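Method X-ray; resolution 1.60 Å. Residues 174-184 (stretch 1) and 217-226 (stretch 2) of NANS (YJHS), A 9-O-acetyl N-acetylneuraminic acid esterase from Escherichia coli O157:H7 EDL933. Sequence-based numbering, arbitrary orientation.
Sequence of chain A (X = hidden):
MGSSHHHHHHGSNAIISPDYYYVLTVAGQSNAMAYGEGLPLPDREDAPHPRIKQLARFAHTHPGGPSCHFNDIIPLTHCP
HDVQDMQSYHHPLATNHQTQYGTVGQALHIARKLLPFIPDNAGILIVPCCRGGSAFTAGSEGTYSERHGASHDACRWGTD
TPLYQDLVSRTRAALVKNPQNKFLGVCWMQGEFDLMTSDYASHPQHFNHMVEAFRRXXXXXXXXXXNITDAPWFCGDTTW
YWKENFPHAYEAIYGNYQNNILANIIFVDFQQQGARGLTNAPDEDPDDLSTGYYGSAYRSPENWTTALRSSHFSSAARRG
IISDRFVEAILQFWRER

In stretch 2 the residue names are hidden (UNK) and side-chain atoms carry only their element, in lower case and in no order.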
# COMPACT_ATOMS: atom_id res chain seq x y z
N ALA A 174 2.38 15.34 5.03
CA ALA A 174 3.00 14.55 6.08
C ALA A 174 4.32 15.18 6.53
O ALA A 174 4.64 15.16 7.73
CB ALA A 174 3.22 13.12 5.61
N LEU A 175 5.07 15.72 5.58
CA LEU A 175 6.37 16.35 5.87
C LEU A 175 6.20 17.73 6.51
O LEU A 175 6.91 18.08 7.46
CB LEU A 175 7.26 16.39 4.63
CG LEU A 175 7.60 14.99 4.05
CD1 LEU A 175 8.39 15.09 2.74
CD2 LEU A 175 8.33 14.11 5.07
N VAL A 176 5.25 18.50 5.99
CA VAL A 176 4.90 19.83 6.51
C VAL A 176 4.38 19.85 7.95
O VAL A 176 4.58 20.83 8.69
CB VAL A 176 3.86 20.51 5.58
CG1 VAL A 176 3.14 21.68 6.27
CG2 VAL A 176 4.51 20.93 4.30
N LYS A 177 3.72 18.77 8.36
CA LYS A 177 3.18 18.61 9.72
C LYS A 177 4.20 18.86 10.82
O LYS A 177 3.85 19.40 11.86
CB LYS A 177 2.57 17.23 9.92
CG LYS A 177 1.14 17.09 9.38
CD LYS A 177 0.35 16.09 10.19
CE LYS A 177 -0.97 15.76 9.51
NZ LYS A 177 -2.03 16.80 9.64
N ASN A 178 5.45 18.45 10.60
CA ASN A 178 6.50 18.54 11.61
C ASN A 178 7.83 18.62 10.86
O ASN A 178 8.16 17.71 10.11
CB ASN A 178 6.40 17.28 12.49
CG ASN A 178 7.32 17.30 13.70
OD1 ASN A 178 8.42 17.86 13.67
ND2 ASN A 178 6.89 16.63 14.76
N PRO A 179 8.58 19.75 10.98
CA PRO A 179 9.82 19.86 10.22
C PRO A 179 10.88 18.81 10.58
O PRO A 179 11.83 18.62 9.82
CB PRO A 179 10.32 21.29 10.54
CG PRO A 179 9.67 21.64 11.80
CD PRO A 179 8.31 20.97 11.76
N GLN A 180 10.70 18.11 11.70
CA GLN A 180 11.61 17.02 12.06
C GLN A 180 11.22 15.66 11.44
O GLN A 180 11.90 14.63 11.66
CB GLN A 180 11.65 16.83 13.58
CG GLN A 180 12.60 17.73 14.34
CD GLN A 180 12.63 17.33 15.79
OE1 GLN A 180 11.73 17.69 16.56
NE2 GLN A 180 13.63 16.56 16.18
N ASN A 181 10.10 15.63 10.72
CA ASN A 181 9.71 14.39 10.07
C ASN A 181 10.72 14.03 8.99
O ASN A 181 11.27 14.91 8.34
CB ASN A 181 8.30 14.49 9.51
CG ASN A 181 7.23 14.43 10.59
OD1 ASN A 181 7.50 14.18 11.78
ND2 ASN A 181 5.98 14.61 10.17
N LYS A 182 10.98 12.73 8.83
CA LYS A 182 11.98 12.25 7.88
C LYS A 182 11.33 11.30 6.88
O LYS A 182 10.58 10.43 7.29
CB LYS A 182 13.10 11.51 8.62
CG LYS A 182 13.95 12.42 9.56
CD LYS A 182 14.60 13.60 8.85
CE LYS A 182 15.50 14.40 9.83
NZ LYS A 182 16.06 15.61 9.17
N PHE A 183 11.60 11.47 5.59
CA PHE A 183 10.95 10.66 4.53
C PHE A 183 11.77 9.41 4.21
O PHE A 183 12.93 9.51 3.81
CB PHE A 183 10.76 11.50 3.26
CG PHE A 183 9.84 10.89 2.22
CD1 PHE A 183 8.55 10.43 2.53
CD2 PHE A 183 10.29 10.78 0.90
CE1 PHE A 183 7.73 9.89 1.54
CE2 PHE A 183 9.47 10.23 -0.09
CZ PHE A 183 8.20 9.78 0.23
N LEU A 184 11.14 8.24 4.31
CA LEU A 184 11.85 6.99 4.06
C LEU A 184 11.71 6.53 2.62
O LEU A 184 12.45 5.64 2.17
CB LEU A 184 11.33 5.88 4.98
CG LEU A 184 11.63 5.92 6.49
CD1 LEU A 184 10.81 4.85 7.20
CD2 LEU A 184 13.14 5.76 6.77
N UNK A 217 8.49 17.81 -7.49
CA UNK A 217 7.49 18.40 -6.59
C UNK A 217 7.81 18.31 -5.09
O UNK A 217 7.25 19.08 -4.29
o UNK A 217 6.01 19.27 -8.77
c UNK A 217 5.51 18.28 -8.20
o UNK A 217 4.54 17.67 -8.68
c UNK A 217 6.10 17.80 -6.88
N UNK A 218 8.70 17.40 -4.70
CA UNK A 218 9.06 17.19 -3.30
C UNK A 218 10.46 17.71 -2.96
O UNK A 218 10.80 17.85 -1.79
c UNK A 218 8.95 15.70 -2.92
c UNK A 218 7.58 15.15 -2.53
c UNK A 218 6.54 15.32 -3.64
c UNK A 218 7.11 15.84 -1.25
N UNK A 219 11.23 18.04 -4.00
CA UNK A 219 12.64 18.40 -3.87
C UNK A 219 12.93 19.49 -2.83
O UNK A 219 13.94 19.42 -2.11
n UNK A 219 16.63 17.63 -7.66
c UNK A 219 15.16 19.39 -6.66
c UNK A 219 14.71 18.81 -5.34
c UNK A 219 16.59 18.97 -7.00
c UNK A 219 13.19 18.84 -5.23
N UNK A 220 12.04 20.47 -2.75
CA UNK A 220 12.19 21.61 -1.83
C UNK A 220 12.14 21.22 -0.35
O UNK A 220 12.48 22.04 0.52
o UNK A 220 9.06 24.43 -2.57
n UNK A 220 7.50 23.18 -1.53
c UNK A 220 8.72 23.38 -2.02
c UNK A 220 11.13 22.66 -2.14
c UNK A 220 9.70 22.23 -1.86
N UNK A 221 11.71 20.00 -0.07
CA UNK A 221 11.68 19.47 1.30
C UNK A 221 12.95 18.66 1.56
O UNK A 221 12.96 17.80 2.44
o UNK A 221 5.51 21.31 0.76
c UNK A 221 9.13 19.31 1.34
c UNK A 221 7.31 20.01 -0.10
c UNK A 221 8.51 19.33 0.09
c UNK A 221 10.44 18.59 1.54
c UNK A 221 6.71 20.65 0.96
c UNK A 221 7.30 20.65 2.21
c UNK A 221 8.51 19.97 2.40
N UNK A 222 14.00 18.97 0.80
CA UNK A 222 15.31 18.33 0.91
C UNK A 222 15.77 18.13 2.36
O UNK A 222 16.32 17.08 2.71
n UNK A 222 16.97 22.52 1.36
c UNK A 222 16.13 22.73 0.36
n UNK A 222 15.83 21.56 -0.19
c UNK A 222 16.38 19.11 0.11
c UNK A 222 16.49 20.56 0.49
c UNK A 222 17.21 21.17 1.46
N UNK A 223 15.52 19.13 3.19
CA UNK A 223 15.90 19.08 4.59
C UNK A 223 15.31 17.85 5.31
O UNK A 223 15.84 17.41 6.33
o UNK A 223 14.11 20.66 5.00
c UNK A 223 15.47 20.36 5.30
N UNK A 224 14.25 17.28 4.73
CA UNK A 224 13.50 16.19 5.35
C UNK A 224 13.60 14.88 4.56
O UNK A 224 13.01 13.87 4.96
c UNK A 224 11.82 17.62 6.59
n UNK A 224 9.62 17.37 7.54
c UNK A 224 10.39 18.05 6.69
c UNK A 224 12.03 16.59 5.51
o UNK A 224 9.96 19.00 6.02
N UNK A 225 14.37 14.90 3.48
CA UNK A 225 14.57 13.74 2.62
C UNK A 225 15.83 12.96 3.01
O UNK A 225 16.28 12.08 2.27
c UNK A 225 12.04 14.44 1.04
c UNK A 225 14.61 14.16 1.14
c UNK A 225 13.51 15.26 -0.86
c UNK A 225 13.34 14.22 0.26
N UNK A 226 16.35 13.27 4.20
CA UNK A 226 17.63 12.77 4.68
C UNK A 226 18.74 13.14 3.70
O UNK A 226 19.80 12.51 3.69
o UNK A 226 16.43 11.28 7.04
n UNK A 226 15.59 9.96 5.43
c UNK A 226 17.59 11.25 4.93
c UNK A 226 16.47 10.84 5.89
O HOH W 1 12.90 20.76 8.19
O HOH W 2 13.91 10.30 1.32

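Position 217 has four side-chain atoms: two carbons, the second carrying two oxygens. This short carboxylate lies out of reach of stretch 1. It is Asp 217.

Position 218 has four carbons, forked at the second. CA-to-CB points toward stretch 1, and a branch end touches Leu 175 CD1. It is Leu 218; its CD1 is 4.3 Å from Leu 175 CD1.

Position 219 has four carbons in a row ending in a nitrogen. It touches nothing on stretch 1. It is Lys 219.

Position 220 has three carbons, the third carrying one oxygen and one nitrogen. This amide makes no contact. It is Gln 220.

Position 221 has one carbon, then a six-carbon ring bearing an oxygen. The ring touches Val 176, and the first carbon touches Leu 175. The phenol marks Tyr 221. Its CE1 is 3.5 Å from Val 176 CG2, and its CB is 4.2 Å from Leu 175 CD1.

Position 222 has one carbon, then a five-membered ring of three carbons and two nitrogens. The imidazole stays clear of stretch 1. It is His 222.

Position 223 has one carbon and one oxygen. It is Ser 223. Its backbone O accepts a weak hydrogen bond from Lys 182 NZ at 3.4 Å. Water 1 links its OG, weakly, to Pro 179 O.

Position 224 has three carbons, the third carrying one oxygen and one nitrogen. The amide end reaches into the bend of stretch 1, with backbone oxygens around its nitrogen. An amide can donate there; a carboxylate could not. It is Gln 224. Its NE2 donates to Leu 175 O at 2.8 Å and to Asn 181 O at 3.1 Å.

Position 225 has four carbons, forked at the second. CA-to-CB points away, but a branch end meets Phe 183 and Leu 175. It is Leu 225. Its CD1 is 3.9 Å from Phe 183 CB and 4.1 Å from Leu 175 CD1.

Position 226 has two carbons, the second carrying one oxygen and one nitrogen. Its end meets Lys 182 and Phe 183. It is Asn 226. Its OD1 is 3.5 Å from Lys 182 CD. Its ND2 is 3.1 Å from Phe 183 O, but the angle is too poor for a hydrogen bond.

The contact centres on Gln 224, which has the largest covered area. Its side chain ties Leu 175, in the helix, to Asn 181, the last residue of the 178-181 beta turn. Its backbone O accepts from Phe 183 N at 2.9 Å, linking the strand to the backbone of 224. Leu 175 packs against Leu 218, Tyr 221 and Leu 225. Water 2 donates to Phe 183 O and Leu 225 O, bridging the backbones.

Stretch 2 (217-226) DLKQYHSQLN
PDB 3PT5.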